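Local structure of peroxisomal fatty acid beta-oxidation multifunctional protein MFP2 (Arabidopsis thaliana, 2WTB) at residues 520-524 / 534-538. The protein hydrates long-chain enoyl-CoAs and oxidises 3-hydroxyacyl-CoAs in peroxisomal fatty acid beta-oxidation during seed germination. Residues are numbered along the deposited sequence; the frame is centred on the assembly and turned at random.
Sequences YLIDR and GPFRL
The carboxylate of Asp523, on helix 519-529, grips the backbone N-H groups of Phe536 and Arg537 in the first turn of helix 535-542. Both helices belong to the all-helical C-terminal domain of the 3-hydroxyacyl-CoA dehydrogenase part. Each carboxylate oxygen takes one N-H. OD1 of Asp523 accepts from Phe536 N at 3.2 Å. OD2 of Asp523 accepts from Arg537 N at 2.8 Å. This second bond is the shorter but the less straight, with an N-H...O angle of 135°. Both donors come in on the syn side, somewhat out of the carboxylate plane. The positive end of the helix dipole would probably stabilise the charge on Asp523. Replacing Asp523 by an alanine removes both acceptors, and the N-H groups of Phe536 and Arg537 would probably lose their mates on helix 519-529. Gly534, the N-cap residue, lets the helices come close: its CA lies 3.8 Å from that of Asp523, where any CB would clash with the carboxylate. Phe536 has CG beside its own backbone N (chi1 -53°), which turns the ring back toward helix 519-529. The ring presents its edge to Ile522, with CE1 of Phe536 3.9 Å from CB of Ile522. Its other neighbours include Ala509, Met510 and Val513 of helix 498-514. CG2 of Ile522 also packs on CG of Pro535. At the same ring edge, CD1 of Phe536 lies 3.1 Å from OD1 of Asp523.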
ATOM      1  N   TYR A 520      13.500  15.017 -21.846  1.00100.29           N
ATOM      2  CA  TYR A 520      14.299  14.445 -20.768  1.00 97.00           C
ATOM      3  C   TYR A 520      14.253  15.308 -19.510  1.00 95.60           C
ATOM      4  O   TYR A 520      14.358  14.795 -18.395  1.00 96.65           O
ATOM      5  CB  TYR A 520      15.738  14.225 -21.235  1.00 97.54           C
ATOM      6  CG  TYR A 520      15.823  13.444 -22.526  1.00105.43           C
ATOM      7  CD1 TYR A 520      15.729  12.059 -22.530  1.00115.50           C
ATOM      8  CD2 TYR A 520      15.982  14.093 -23.742  1.00110.16           C
ATOM      9  CE1 TYR A 520      15.799  11.342 -23.710  1.00119.73           C
ATOM     10  CE2 TYR A 520      16.054  13.384 -24.926  1.00113.30           C
ATOM     11  CZ  TYR A 520      15.962  12.010 -24.905  1.00114.67           C
ATOM     12  OH  TYR A 520      16.033  11.304 -26.084  1.00111.18           O
ATOM     13  N   LEU A 521      14.093  16.615 -19.690  1.00 93.04           N
ATOM     14  CA  LEU A 521      13.876  17.512 -18.561  1.00 89.22           C
ATOM     15  C   LEU A 521      12.532  17.187 -17.918  1.00 88.28           C
ATOM     16  O   LEU A 521      12.416  17.122 -16.694  1.00 90.06           O
ATOM     17  CB  LEU A 521      13.904  18.974 -19.011  1.00 86.42           C
ATOM     18  CG  LEU A 521      15.186  19.494 -19.666  1.00103.04           C
ATOM     19  CD1 LEU A 521      15.037  20.963 -20.037  1.00105.78           C
ATOM     20  CD2 LEU A 521      16.388  19.287 -18.756  1.00101.53           C
ATOM     21  N   ILE A 522      11.519  16.983 -18.756  1.00 83.01           N
ATOM     22  CA  ILE A 522      10.192  16.601 -18.290  1.00 85.08           C
ATOM     23  C   ILE A 522      10.276  15.383 -17.376  1.00 85.70           C
ATOM     24  O   ILE A 522       9.796  15.409 -16.242  1.00 86.26           O
ATOM     25  CB  ILE A 522       9.255  16.260 -19.466  1.00 80.56           C
ATOM     26  CG1 ILE A 522       9.187  17.419 -20.463  1.00 77.98           C
ATOM     27  CG2 ILE A 522       7.864  15.903 -18.956  1.00 75.24           C
ATOM     28  CD1 ILE A 522       8.391  18.607 -19.973  1.00 77.57           C
ATOM     29  N   ASP A 523      10.893  14.318 -17.879  1.00 82.39           N
ATOM     30  CA  ASP A 523      11.024  13.074 -17.127  1.00 89.39           C
ATOM     31  C   ASP A 523      11.752  13.273 -15.804  1.00 91.51           C
ATOM     32  O   ASP A 523      11.324  12.758 -14.771  1.00 93.33           O
ATOM     33  CB  ASP A 523      11.735  12.009 -17.964  1.00 93.89           C
ATOM     34  CG  ASP A 523      10.831  11.397 -19.017  1.00103.65           C
ATOM     35  OD1 ASP A 523       9.726  11.935 -19.239  1.00111.80           O
ATOM     36  OD2 ASP A 523      11.222  10.376 -19.620  1.00101.74           O
ATOM     37  N   ARG A 524      12.850  14.020 -15.837  1.00 89.32           N
ATOM     38  CA  ARG A 524      13.651  14.249 -14.640  1.00 90.12           C
ATOM     39  C   ARG A 524      12.882  15.055 -13.597  1.00 91.45           C
ATOM     40  O   ARG A 524      12.957  14.774 -12.401  1.00 86.89           O
ATOM     41  CB  ARG A 524      14.961  14.957 -14.997  1.00 89.62           C
ATOM     42  N   GLY A 534       9.401   8.784 -15.651  1.00 91.82           N
ATOM     43  CA  GLY A 534       8.972   9.969 -16.367  1.00 81.78           C
ATOM     44  C   GLY A 534       7.901   9.604 -17.373  1.00 80.42           C
ATOM     45  O   GLY A 534       7.786   8.442 -17.755  1.00 75.88           O
ATOM     46  N   PRO A 535       7.109  10.594 -17.809  1.00 84.33           N
ATOM     47  CA  PRO A 535       6.035  10.366 -18.780  1.00 83.43           C
ATOM     48  C   PRO A 535       6.519   9.574 -19.992  1.00 84.01           C
ATOM     49  O   PRO A 535       5.926   8.552 -20.338  1.00 79.31           O
ATOM     50  CB  PRO A 535       5.646  11.782 -19.202  1.00 92.57           C
ATOM     51  CG  PRO A 535       5.973  12.621 -18.022  1.00 96.42           C
ATOM     52  CD  PRO A 535       7.193  12.005 -17.394  1.00 91.97           C
ATOM     53  N   PHE A 536       7.588  10.045 -20.624  1.00 89.88           N
ATOM     54  CA  PHE A 536       8.131   9.383 -21.804  1.00 95.81           C
ATOM     55  C   PHE A 536       8.859   8.099 -21.424  1.00100.26           C
ATOM     56  O   PHE A 536       8.711   7.069 -22.080  1.00 94.02           O
ATOM     57  CB  PHE A 536       9.064  10.331 -22.561  1.00 90.80           C
ATOM     58  CG  PHE A 536       8.437  11.657 -22.886  1.00 92.96           C
ATOM     59  CD1 PHE A 536       8.609  12.744 -22.045  1.00 92.81           C
ATOM     60  CD2 PHE A 536       7.661  11.811 -24.023  1.00 92.37           C
ATOM     61  CE1 PHE A 536       8.025  13.963 -22.337  1.00 94.30           C
ATOM     62  CE2 PHE A 536       7.074  13.026 -24.319  1.00 90.87           C
ATOM     63  CZ  PHE A 536       7.257  14.102 -23.474  1.00 93.89           C
ATOM     64  N   ARG A 537       9.643   8.172 -20.353  1.00108.12           N
ATOM     65  CA  ARG A 537      10.370   7.016 -19.847  1.00113.90           C
ATOM     66  C   ARG A 537       9.416   5.859 -19.561  1.00113.94           C
ATOM     67  O   ARG A 537       9.716   4.704 -19.862  1.00111.04           O
ATOM     68  CB  ARG A 537      11.149   7.403 -18.588  1.00118.78           C
ATOM     69  CG  ARG A 537      11.731   6.242 -17.805  1.00117.93           C
ATOM     70  CD  ARG A 537      12.570   5.326 -18.672  1.00115.80           C
ATOM     71  NE  ARG A 537      13.450   4.492 -17.861  1.00112.71           N
ATOM     72  CZ  ARG A 537      13.939   3.320 -18.250  1.00108.30           C
ATOM     73  NH1 ARG A 537      13.624   2.833 -19.442  1.00102.86           N
ATOM     74  NH2 ARG A 537      14.736   2.634 -17.443  1.00108.63           N
ATOM     75  N   LEU A 538       8.264   6.182 -18.983  1.00114.19           N
ATOM     76  CA  LEU A 538       7.232   5.191 -18.698  1.00104.53           C
ATOM     77  C   LEU A 538       6.516   4.776 -19.978  1.00 97.67           C
ATOM     78  O   LEU A 538       6.069   3.638 -20.113  1.00 90.85           O
ATOM     79  CB  LEU A 538       6.233   5.745 -17.677  1.00 99.66           C
ATOM     80  CG  LEU A 538       4.945   4.960 -17.404  1.00 85.49           C
ATOM     81  CD1 LEU A 538       4.505   5.133 -15.955  1.00 75.78           C
ATOM     82  CD2 LEU A 538       3.835   5.371 -18.364  1.00 75.49           C
TER